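Local coordinates for E3 ubiquitin-protein ligase HERC2 (Homo sapiens, PDB 4L1M), which probably attaches ubiquitin to target proteins as a HECT-type E3 ligase, and carries RCC1-like beta-propellers, of which the first is this domain, at residues V366-G371 with S375-S380; I314-G319 with C323-E328; I28-I33 with A355-L360; R64-I67 with R73-T76. All blocks are in the same frame, centred on the assembly; numbering follows the deposited sequence.

Contact 1: V366-G371 with S375-S380; sequences VGIACG and SFAWSS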
loop_
_atom_site.group_PDB
_atom_site.type_symbol
_atom_site.label_atom_id
_atom_site.label_comp_id
_atom_site.label_asym_id
_atom_site.label_seq_id
_atom_site.Cartn_x
_atom_site.Cartn_y
_atom_site.Cartn_z
ATOM N N VAL A 366 -11.597 9.798 -6.741
ATOM C CA VAL A 366 -10.198 10.031 -7.079
ATOM C C VAL A 366 -9.246 9.227 -6.225
ATOM O O VAL A 366 -8.074 9.116 -6.563
ATOM C CB VAL A 366 -9.830 11.534 -6.987
ATOM C CG1 VAL A 366 -10.755 12.356 -7.876
ATOM C CG2 VAL A 366 -9.895 12.054 -5.546
ATOM N N GLY A 367 -9.727 8.654 -5.127
ATOM C CA GLY A 367 -8.853 7.852 -4.269
ATOM C C GLY A 367 -9.524 6.603 -3.762
ATOM O O GLY A 367 -10.746 6.571 -3.566
ATOM N N ILE A 368 -8.720 5.563 -3.573
ATOM C CA ILE A 368 -9.197 4.305 -3.001
ATOM C C ILE A 368 -8.195 3.781 -2.004
ATOM O O ILE A 368 -7.023 4.107 -2.082
ATOM C CB ILE A 368 -9.427 3.250 -4.085
ATOM C CG1 ILE A 368 -8.228 3.211 -5.050
ATOM C CG2 ILE A 368 -10.725 3.554 -4.825
ATOM C CD1 ILE A 368 -8.259 2.056 -6.034
ATOM N N ALA A 369 -8.646 2.951 -1.077
ATOM C CA ALA A 369 -7.748 2.351 -0.080
ATOM C C ALA A 369 -8.379 1.109 0.511
ATOM O O ALA A 369 -9.597 1.067 0.639
ATOM C CB ALA A 369 -7.446 3.346 1.020
ATOM N N CYS A 370 -7.558 0.110 0.882
ATOM C CA CYS A 370 -8.065 -1.136 1.507
ATOM C C CYS A 370 -7.379 -1.491 2.816
ATOM O O CYS A 370 -6.177 -1.455 2.909
ATOM C CB CYS A 370 -7.882 -2.317 0.558
ATOM S SG CYS A 370 -8.733 -2.126 -1.012
ATOM N N GLY A 371 -8.167 -1.864 3.812
ATOM C CA GLY A 371 -7.661 -2.497 5.023
ATOM C C GLY A 371 -7.761 -4.007 4.873
ATOM O O GLY A 371 -7.981 -4.525 3.765
ATOM N N SER A 375 -12.788 -1.297 2.870
ATOM C CA SER A 375 -12.505 -0.589 1.634
ATOM C C SER A 375 -13.045 0.807 1.733
ATOM O O SER A 375 -14.118 1.029 2.294
ATOM C CB SER A 375 -13.136 -1.311 0.436
ATOM O OG SER A 375 -12.997 -2.726 0.528
ATOM N N PHE A 376 -12.291 1.755 1.207
ATOM C CA PHE A 376 -12.698 3.158 1.188
ATOM C C PHE A 376 -12.493 3.761 -0.190
ATOM O O PHE A 376 -11.598 3.360 -0.929
ATOM C CB PHE A 376 -11.880 3.966 2.174
ATOM C CG PHE A 376 -11.986 3.495 3.589
ATOM C CD1 PHE A 376 -12.954 4.008 4.434
ATOM C CD2 PHE A 376 -11.096 2.547 4.089
ATOM C CE1 PHE A 376 -13.046 3.588 5.754
ATOM C CE2 PHE A 376 -11.186 2.125 5.408
ATOM C CZ PHE A 376 -12.164 2.651 6.240
ATOM N N ALA A 377 -13.338 4.724 -0.528
ATOM C CA ALA A 377 -13.212 5.464 -1.765
ATOM C C ALA A 377 -13.643 6.893 -1.500
ATOM O O ALA A 377 -14.668 7.097 -0.843
ATOM C CB ALA A 377 -14.081 4.840 -2.852
ATOM N N TRP A 378 -12.891 7.870 -2.016
ATOM C CA TRP A 378 -13.276 9.261 -1.857
ATOM C C TRP A 378 -13.200 10.096 -3.132
ATOM O O TRP A 378 -12.347 9.883 -4.000
ATOM C CB TRP A 378 -12.459 9.925 -0.742
ATOM C CG TRP A 378 -10.986 9.931 -0.971
ATOM C CD1 TRP A 378 -10.237 10.944 -1.486
ATOM C CD2 TRP A 378 -10.069 8.866 -0.662
ATOM N NE1 TRP A 378 -8.910 10.570 -1.547
ATOM C CE2 TRP A 378 -8.779 9.307 -1.033
ATOM C CE3 TRP A 378 -10.217 7.584 -0.120
ATOM C CZ2 TRP A 378 -7.657 8.516 -0.889
ATOM C CZ3 TRP A 378 -9.102 6.794 0.018
ATOM C CH2 TRP A 378 -7.828 7.258 -0.368
ATOM N N SER A 379 -14.093 11.072 -3.203
ATOM C CA SER A 379 -14.044 12.103 -4.215
ATOM C C SER A 379 -13.052 13.174 -3.761
ATOM O O SER A 379 -12.460 13.057 -2.708
ATOM C CB SER A 379 -15.430 12.726 -4.416
ATOM O OG SER A 379 -15.903 13.289 -3.201
ATOM N N SER A 380 -12.873 14.216 -4.565
ATOM C CA SER A 380 -11.887 15.235 -4.241
ATOM C C SER A 380 -12.402 16.200 -3.180
ATOM O O SER A 380 -13.604 16.506 -3.141
ATOM C CB SER A 380 -11.491 15.990 -5.493
ATOM O OG SER A 380 -10.848 17.190 -5.137
#
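The indole of Trp378 lies over the backbone of the partner strand: one ring face covers Gly367, whose CA sits 3.8 Å from the centroid of the six-membered ring in a CH-pi contact, and the same face reaches on to Ile368 N. At the ring's edge, near its plane, Ala369 CB approaches Trp378 CZ3 at 4.0 Å, while Val366 CG2 comes in obliquely near CD1. The ring of Phe376 offers its edge to Ala369 O, and it also meets the ring of Phe65 on the next blade. All this is built on an antiparallel beta hairpin, part of the blade that closes a seven-bladed propeller of the RCC1 type. The indole can lie back over the neighbouring strand because Trp378 CG stands between the backbone N and the carbonyl carbon (chi1 60°).

Across the hairpin, Ala369 and Phe376 form a hydrogen-bonded pair, with Phe376 N to Ala369 O at 2.8 Å. The opposite face of the sheet carries Ile368, Cys370, Ser375 and Ala377; here Ile368 CG2 rests against Ala377 CB at 4.1 Å, and Ile368 and Cys370 go on to pack against strands 313-318 and 322-327 of the preceding blade. Ser375 OG is hydrogen-bonded to His322 NE2 of that blade. Near the start of strand 365-370, Val366 and Gly367 stand together opposite Trp378, a classic beta bulge. The single oxygen Trp378 O therefore takes two N-H groups, Val366 N at 2.8 Å and Gly367 N at 3.1 Å, the latter in the carbonyl plane.

Contact 2: I314-G319 with C323-E328; sequences IDVAAG and CLALTE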
loop_
_atom_site.group_PDB
_atom_site.type_symbol
_atom_site.label_atom_id
_atom_site.label_comp_id
_atom_site.label_asym_id
_atom_site.label_seq_id
_atom_site.Cartn_x
_atom_site.Cartn_y
_atom_site.Cartn_z
ATOM N N ILE A 314 -6.037 3.541 -13.249
ATOM C CA ILE A 314 -5.090 4.571 -12.789
ATOM C C ILE A 314 -4.590 4.339 -11.373
ATOM O O ILE A 314 -3.608 4.940 -10.978
ATOM C CB ILE A 314 -5.658 6.013 -12.926
ATOM C CG1 ILE A 314 -6.816 6.280 -11.938
ATOM C CG2 ILE A 314 -6.078 6.271 -14.374
ATOM C CD1 ILE A 314 -7.327 7.700 -11.986
ATOM N N ASP A 315 -5.263 3.492 -10.608
ATOM C CA ASP A 315 -4.732 3.054 -9.316
ATOM C C ASP A 315 -5.353 1.722 -8.891
ATOM O O ASP A 315 -6.470 1.373 -9.286
ATOM C CB ASP A 315 -4.975 4.115 -8.213
ATOM C CG ASP A 315 -4.220 3.803 -6.882
ATOM O OD1 ASP A 315 -3.180 3.118 -6.875
ATOM O OD2 ASP A 315 -4.684 4.244 -5.830
ATOM N N VAL A 316 -4.594 0.978 -8.108
ATOM C CA VAL A 316 -5.042 -0.270 -7.521
ATOM C C VAL A 316 -4.695 -0.224 -6.053
ATOM O O VAL A 316 -3.631 0.223 -5.693
ATOM C CB VAL A 316 -4.321 -1.496 -8.140
ATOM C CG1 VAL A 316 -4.619 -2.753 -7.327
ATOM C CG2 VAL A 316 -4.748 -1.692 -9.584
ATOM N N ALA A 317 -5.606 -0.700 -5.215
ATOM C CA ALA A 317 -5.385 -0.752 -3.767
ATOM C C ALA A 317 -5.598 -2.200 -3.341
ATOM O O ALA A 317 -6.650 -2.768 -3.583
ATOM C CB ALA A 317 -6.340 0.170 -3.063
ATOM N N ALA A 318 -4.568 -2.791 -2.758
ATOM C CA ALA A 318 -4.588 -4.189 -2.366
ATOM C C ALA A 318 -4.721 -4.268 -0.872
ATOM O O ALA A 318 -3.863 -3.799 -0.177
ATOM C CB ALA A 318 -3.303 -4.872 -2.805
ATOM N N GLY A 319 -5.823 -4.833 -0.390
ATOM C CA GLY A 319 -5.988 -5.165 1.017
ATOM C C GLY A 319 -5.288 -6.483 1.249
ATOM O O GLY A 319 -4.460 -6.876 0.446
ATOM N N CYS A 323 -9.044 -6.472 -3.426
ATOM C CA CYS A 323 -8.470 -5.311 -4.098
ATOM C C CYS A 323 -9.535 -4.416 -4.654
ATOM O O CYS A 323 -10.635 -4.866 -4.922
ATOM C CB CYS A 323 -7.626 -5.731 -5.288
ATOM S SG CYS A 323 -6.188 -6.700 -4.893
ATOM N N LEU A 324 -9.167 -3.150 -4.824
ATOM C CA LEU A 324 -9.935 -2.179 -5.577
ATOM C C LEU A 324 -9.070 -1.652 -6.717
ATOM O O LEU A 324 -7.849 -1.569 -6.588
ATOM C CB LEU A 324 -10.340 -0.981 -4.729
ATOM C CG LEU A 324 -11.228 -1.141 -3.495
ATOM C CD1 LEU A 324 -11.894 0.183 -3.150
ATOM C CD2 LEU A 324 -12.287 -2.213 -3.675
ATOM N N ALA A 325 -9.724 -1.303 -7.819
ATOM C CA ALA A 325 -9.081 -0.609 -8.923
ATOM C C ALA A 325 -9.906 0.584 -9.378
ATOM O O ALA A 325 -11.124 0.475 -9.569
ATOM C CB ALA A 325 -8.875 -1.554 -10.071
ATOM N N LEU A 326 -9.251 1.729 -9.509
ATOM C CA LEU A 326 -9.902 2.945 -9.980
ATOM C C LEU A 326 -9.521 3.182 -11.446
ATOM O O LEU A 326 -8.344 3.081 -11.806
ATOM C CB LEU A 326 -9.449 4.118 -9.120
ATOM C CG LEU A 326 -9.983 5.506 -9.481
ATOM C CD1 LEU A 326 -11.485 5.566 -9.302
ATOM C CD2 LEU A 326 -9.294 6.531 -8.590
ATOM N N THR A 327 -10.505 3.477 -12.277
ATOM C CA THR A 327 -10.256 3.742 -13.688
ATOM C C THR A 327 -10.225 5.234 -13.990
ATOM O O THR A 327 -10.763 6.057 -13.232
ATOM C CB THR A 327 -11.331 3.100 -14.589
ATOM O OG1 THR A 327 -12.569 3.802 -14.449
ATOM C CG2 THR A 327 -11.535 1.640 -14.237
ATOM N N GLU A 328 -9.587 5.565 -15.107
ATOM C CA GLU A 328 -9.517 6.935 -15.657
ATOM C C GLU A 328 -10.888 7.621 -15.711
ATOM O O GLU A 328 -11.009 8.772 -15.352
ATOM C CB GLU A 328 -8.871 6.870 -17.054
ATOM C CG GLU A 328 -8.980 8.106 -17.934
ATOM C CD GLU A 328 -8.368 7.869 -19.321
ATOM O OE1 GLU A 328 -8.419 6.740 -19.863
ATOM O OE2 GLU A 328 -7.840 8.832 -19.895
#
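Ile314 lies across Leu326 at an angle, its CG1 4.1 Å from Leu326 CG, and this pair divides the contact into a buried stretch and an exposed end. On the buried side the strands run as a regular antiparallel pair. Ala317 and Leu324 exchange two backbone bonds, each 2.8 Å, from Ala317 N to Leu324 O and from Leu324 N to Ala317 O. Alanines opposite Val316 and Cys323 make close neighbours here: Val316 CG2 touches Ala325 CB at 4.2 Å, and Cys323 SG sits 4.0 Å from Ala318 CB. The face with Val316 and Cys323 continues onto strand 270-275, whereas Asp315, Ala317 and Leu324 meet strand 365-370, so the hairpin is held between two other blades. Leu326 sends CG opposite its own backbone N (chi1 178°), which lets CG and CD2 reach the Ile314 side chain.

The other end is no less covered by its partner but faces solvent: Ile314 and Glu328 are exposed. Ile314 CG2 rests on the backbone of Glu328, 3.7 Å from Glu328 N, with CB close by, while the extended glutamate chain carries its carboxylate off. Asp315, at the partly exposed margin, uses OD1 in a salt bridge with Arg265. At this same end Leu326 O receives a bond of 2.8 Å from Ile314 N, lying in the carbonyl plane, and a weak one of 3.3 Å from Asp315 N. Two successive residues opposite one make a classic beta bulge, here in the hairpin of the first two strands of a blade of the RCC1-type beta-propeller.

Contact 3: I28-I33 with A355-L360; sequences IGWGLI and AALPGL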
loop_
_atom_site.group_PDB
_atom_site.type_symbol
_atom_site.label_atom_id
_atom_site.label_comp_id
_atom_site.label_asym_id
_atom_site.label_seq_id
_atom_site.Cartn_x
_atom_site.Cartn_y
_atom_site.Cartn_z
ATOM N N ILE A 28 -16.723 7.205 1.124
ATOM C CA ILE A 28 -17.509 5.987 1.277
ATOM C C ILE A 28 -16.634 4.865 1.824
ATOM O O ILE A 28 -15.480 4.709 1.408
ATOM C CB ILE A 28 -18.068 5.488 -0.062
ATOM C CG1 ILE A 28 -18.495 6.643 -0.949
ATOM C CG2 ILE A 28 -19.233 4.540 0.189
ATOM C CD1 ILE A 28 -19.598 7.490 -0.364
ATOM N N GLY A 29 -17.190 4.109 2.771
ATOM C CA GLY A 29 -16.519 2.943 3.336
ATOM C C GLY A 29 -17.450 1.764 3.433
ATOM O O GLY A 29 -18.673 1.925 3.498
ATOM N N TRP A 30 -16.873 0.568 3.391
ATOM C CA TRP A 30 -17.654 -0.645 3.599
ATOM C C TRP A 30 -16.764 -1.763 4.034
ATOM O O TRP A 30 -15.551 -1.672 3.895
ATOM C CB TRP A 30 -18.467 -1.030 2.349
ATOM C CG TRP A 30 -17.670 -1.254 1.126
ATOM C CD1 TRP A 30 -17.327 -2.465 0.591
ATOM C CD2 TRP A 30 -17.133 -0.260 0.250
ATOM N NE1 TRP A 30 -16.598 -2.281 -0.558
ATOM C CE2 TRP A 30 -16.476 -0.936 -0.793
ATOM C CE3 TRP A 30 -17.166 1.140 0.228
ATOM C CZ2 TRP A 30 -15.836 -0.262 -1.834
ATOM C CZ3 TRP A 30 -16.523 1.812 -0.806
ATOM C CH2 TRP A 30 -15.869 1.112 -1.817
ATOM N N GLY A 31 -17.372 -2.820 4.569
ATOM C CA GLY A 31 -16.630 -3.950 5.136
ATOM C C GLY A 31 -16.856 -4.060 6.632
ATOM O O GLY A 31 -17.889 -3.667 7.121
ATOM N N LEU A 32 -15.870 -4.577 7.352
ATOM C CA LEU A 32 -16.004 -4.809 8.790
ATOM C C LEU A 32 -15.737 -3.514 9.545
ATOM O O LEU A 32 -14.607 -3.193 9.902
ATOM C CB LEU A 32 -15.050 -5.932 9.233
ATOM C CG LEU A 32 -15.036 -6.362 10.711
ATOM C CD1 LEU A 32 -16.389 -6.871 11.168
ATOM C CD2 LEU A 32 -13.949 -7.416 10.929
ATOM N N ILE A 33 -16.804 -2.777 9.782
ATOM C CA ILE A 33 -16.744 -1.454 10.372
ATOM C C ILE A 33 -17.669 -1.419 11.542
ATOM O O ILE A 33 -18.849 -1.714 11.411
ATOM C CB ILE A 33 -17.180 -0.407 9.350
ATOM C CG1 ILE A 33 -16.013 -0.090 8.429
ATOM C CG2 ILE A 33 -17.662 0.877 10.016
ATOM C CD1 ILE A 33 -16.457 0.551 7.139
ATOM N N ALA A 355 -15.281 -6.496 -11.300
ATOM C CA ALA A 355 -16.519 -5.938 -11.833
ATOM C C ALA A 355 -16.786 -4.620 -11.125
ATOM O O ALA A 355 -16.437 -4.457 -9.958
ATOM C CB ALA A 355 -17.681 -6.900 -11.641
ATOM N N ALA A 356 -17.361 -3.675 -11.851
ATOM C CA ALA A 356 -17.636 -2.349 -11.324
ATOM C C ALA A 356 -18.573 -2.470 -10.153
ATOM O O ALA A 356 -19.509 -3.252 -10.196
ATOM C CB ALA A 356 -18.257 -1.468 -12.399
ATOM N N LEU A 357 -18.289 -1.725 -9.094
ATOM C CA LEU A 357 -19.212 -1.594 -7.999
ATOM C C LEU A 357 -20.239 -0.557 -8.407
ATOM O O LEU A 357 -19.873 0.470 -8.968
ATOM C CB LEU A 357 -18.486 -1.136 -6.747
ATOM C CG LEU A 357 -17.565 -2.177 -6.118
ATOM C CD1 LEU A 357 -16.586 -1.532 -5.157
ATOM C CD2 LEU A 357 -18.379 -3.254 -5.414
ATOM N N PRO A 358 -21.524 -0.829 -8.140
ATOM C CA PRO A 358 -22.586 0.084 -8.531
ATOM C C PRO A 358 -22.708 1.221 -7.548
ATOM O O PRO A 358 -22.220 1.105 -6.412
ATOM C CB PRO A 358 -23.832 -0.794 -8.480
ATOM C CG PRO A 358 -23.533 -1.773 -7.396
ATOM C CD PRO A 358 -22.051 -2.023 -7.454
ATOM N N GLY A 359 -23.349 2.307 -7.984
ATOM C CA GLY A 359 -23.500 3.506 -7.184
ATOM C C GLY A 359 -22.370 4.522 -7.309
ATOM O O GLY A 359 -22.598 5.716 -7.096
ATOM N N LEU A 360 -21.163 4.068 -7.666
ATOM C CA LEU A 360 -19.936 4.877 -7.554
ATOM C C LEU A 360 -19.476 5.615 -8.824
ATOM O O LEU A 360 -18.658 6.559 -8.743
ATOM C CB LEU A 360 -18.802 3.981 -7.097
ATOM C CG LEU A 360 -19.002 3.233 -5.781
ATOM C CD1 LEU A 360 -17.714 2.518 -5.376
ATOM C CD2 LEU A 360 -19.455 4.175 -4.669
#
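A chi1 of 58° tucks Trp30 CG in beside both backbone neighbours of CA and sends the indole out from strand 27-31 toward the 355-360 segment; Leu357, whose CG stands anti to its carbonyl carbon (chi1 -71°), sends its CD1 to meet it from the other direction. The two side chains touch at Trp30 CZ2 and Leu357 CD1, 3.6 Å apart. A second, looser contact joins Trp30 CH2 to Leu360 CD1 at 4.2 Å. Both methyls reach the benzene half of the indole obliquely, so this is plain apolar packing between backbones that stay well apart: the closest CA atoms, those of Trp30 and Leu357, are 11.7 Å from each other.

The indole has further neighbours: its ring meets Phe344 edge-to-face, and NE1 makes a weak hydrogen bond to Gln342 O; Leu357 also leans on Phe344. The contact thus bridges two blades of the propeller. Trp30 belongs to strand 27-31, which is hydrogen-bonded to strand 374-379 in the closing blade, while Leu357 and Leu360 come from the chain around the end of strand 354-356, the outermost strand of the preceding blade, and pack against Ser334 and Val332 of strand 332-335.

Contact 4: R64-I67 with R73-T76; sequences RFLI and RVYT. With SO4 (sulfate ion), chain G.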
loop_
_atom_site.group_PDB
_atom_site.type_symbol
_atom_site.label_atom_id
_atom_site.label_comp_id
_atom_site.label_asym_id
_atom_site.label_seq_id
_atom_site.Cartn_x
_atom_site.Cartn_y
_atom_site.Cartn_z
ATOM N N ARG A 64 -6.572 -0.147 12.734
ATOM C CA ARG A 64 -6.946 1.239 12.555
ATOM C C ARG A 64 -6.413 1.806 11.241
ATOM O O ARG A 64 -5.684 1.133 10.506
ATOM C CB ARG A 64 -6.462 2.058 13.727
ATOM C CG ARG A 64 -4.991 1.935 14.026
ATOM C CD ARG A 64 -4.635 2.676 15.311
ATOM N NE ARG A 64 -5.447 2.262 16.478
ATOM C CZ ARG A 64 -6.394 3.023 17.063
ATOM N NH1 ARG A 64 -6.710 4.272 16.623
ATOM N NH2 ARG A 64 -7.038 2.545 18.124
ATOM N N PHE A 65 -6.848 3.014 10.918
ATOM C CA PHE A 65 -6.357 3.693 9.738
ATOM C C PHE A 65 -6.009 5.125 10.040
ATOM O O PHE A 65 -6.564 5.729 10.961
ATOM C CB PHE A 65 -7.327 3.588 8.540
ATOM C CG PHE A 65 -8.694 4.185 8.773
ATOM C CD1 PHE A 65 -9.616 3.551 9.556
ATOM C CD2 PHE A 65 -9.079 5.349 8.134
ATOM C CE1 PHE A 65 -10.885 4.095 9.742
ATOM C CE2 PHE A 65 -10.342 5.881 8.309
ATOM C CZ PHE A 65 -11.245 5.252 9.110
ATOM N N LEU A 66 -5.071 5.634 9.251
ATOM C CA LEU A 66 -4.651 6.996 9.302
ATOM C C LEU A 66 -5.313 7.744 8.168
ATOM O O LEU A 66 -5.494 7.193 7.071
ATOM C CB LEU A 66 -3.141 7.086 9.111
ATOM C CG LEU A 66 -2.241 6.526 10.205
ATOM C CD1 LEU A 66 -0.814 6.877 9.886
ATOM C CD2 LEU A 66 -2.596 7.073 11.583
ATOM N N ILE A 67 -5.659 9.002 8.423
ATOM C CA ILE A 67 -6.230 9.867 7.396
ATOM C C ILE A 67 -5.391 11.121 7.304
ATOM O O ILE A 67 -5.118 11.745 8.326
ATOM C CB ILE A 67 -7.657 10.282 7.757
ATOM C CG1 ILE A 67 -8.513 9.071 8.139
ATOM C CG2 ILE A 67 -8.301 11.011 6.612
ATOM C CD1 ILE A 67 -8.683 8.877 9.640
ATOM N N ARG A 73 -2.611 17.707 8.284
ATOM C CA ARG A 73 -2.697 17.029 9.556
ATOM C C ARG A 73 -3.089 15.567 9.360
ATOM O O ARG A 73 -3.659 15.201 8.349
ATOM C CB ARG A 73 -3.674 17.754 10.458
ATOM C CG ARG A 73 -3.163 19.116 10.878
ATOM C CD ARG A 73 -4.207 19.856 11.691
ATOM N NE ARG A 73 -3.955 21.301 11.722
ATOM C CZ ARG A 73 -4.798 22.210 12.221
ATOM N NH1 ARG A 73 -5.969 21.841 12.748
ATOM N NH2 ARG A 73 -4.471 23.500 12.188
ATOM N N VAL A 74 -2.785 14.757 10.362
ATOM C CA VAL A 74 -3.006 13.328 10.340
ATOM C C VAL A 74 -3.943 12.893 11.487
ATOM O O VAL A 74 -3.756 13.280 12.643
ATOM C CB VAL A 74 -1.678 12.599 10.474
ATOM C CG1 VAL A 74 -1.894 11.091 10.581
ATOM C CG2 VAL A 74 -0.792 12.892 9.276
ATOM N N TYR A 75 -4.953 12.094 11.155
ATOM C CA TYR A 75 -5.905 11.628 12.131
ATOM C C TYR A 75 -5.904 10.140 12.153
ATOM O O TYR A 75 -5.522 9.494 11.163
ATOM C CB TYR A 75 -7.299 12.114 11.781
ATOM C CG TYR A 75 -7.425 13.608 11.851
ATOM C CD1 TYR A 75 -6.917 14.402 10.837
ATOM C CD2 TYR A 75 -8.007 14.232 12.942
ATOM C CE1 TYR A 75 -7.010 15.782 10.901
ATOM C CE2 TYR A 75 -8.086 15.612 13.012
ATOM C CZ TYR A 75 -7.588 16.377 11.983
ATOM O OH TYR A 75 -7.669 17.750 11.991
ATOM N N THR A 76 -6.342 9.575 13.275
ATOM C CA THR A 76 -6.404 8.131 13.398
ATOM C C THR A 76 -7.781 7.697 13.868
ATOM O O THR A 76 -8.415 8.381 14.680
ATOM C CB THR A 76 -5.277 7.588 14.335
ATOM O OG1 THR A 76 -5.304 6.158 14.348
ATOM C CG2 THR A 76 -5.410 8.110 15.782
HETATM S S SO4 G . -2.561 -0.924 16.770
HETATM O O1 SO4 G . -3.650 -0.109 17.358
HETATM O O2 SO4 G . -2.415 -2.173 17.568
HETATM O O3 SO4 G . -2.907 -1.254 15.355
HETATM O O4 SO4 G . -1.282 -0.152 16.761
#
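Arg64 and Thr76 meet at one end of an antiparallel beta hairpin, strands 64-69 and 74-78, in the middle of a four-stranded propeller blade. Backbone hydrogen bonds set the register: Ile67 and Tyr75 form the hydrogen-bonded pair, with Ile67 N to Tyr75 O at 2.8 Å and Tyr75 N to Ile67 O at 2.9 Å. Leu66 and Thr76 make the non-hydrogen-bonded pair beside it, where backbone CA-H groups point at carbonyls, as at Leu66 CA and Tyr75 O, 3.2 Å apart.

Apolar contacts are made on both faces. On the Leu66 and Thr76 face, the Leu66 side chain runs aslant over that of Thr76, with Leu66 CD2 3.9 Å from Thr76 CB, and CD2 also reaches Val74 CG1 at 4.2 Å; this side continues onto strand 97-101 of the next blade. On the other face Ile67 CD1 lies against Tyr75 CB at 4.1 Å, and Tyr75 turns the edge of its ring to Ile67 O. Phe65, directed away from strand 74-78, packs on Trp35.

The polar side-chain contacts all involve Arg64. A bend at chi3 (54°) brings the guanidinium back across the end of the hairpin, where NH1 meets Thr76. With OG1 held anti to its own backbone N (chi1 -175°), Thr76 accepts through OG1 a fairly long, 3.3 Å hydrogen bond from Arg64 NH1, and this oxygen lies in the plane of the guanidinium. A sulfate ion, probably from the crystallisation liquor, sits on the NE side and is shared with Tyr109 OH; its O1 accepts a 3.1 Å hydrogen bond from Arg64 NE.

In the fold
All four contacts belong to neighbouring parts of one seven-bladed propeller. Along the chain the order is the first segment of contact 3, then contact 4, contact 2, the second segment of contact 3, and contact 1. The hairpins of contacts 2 and 1 lie in adjacent blades, their centres about 9 Å apart and their side chains touching. Contact 3 joins the same two blades, about 10 Å from contact 1, between centres. Strand 27-31 bonds to strand 374-379, so the two ends of the chain close the ring within a single blade. Contact 4, in the first complete blade, reaches contact 1 through Phe65 and Phe376.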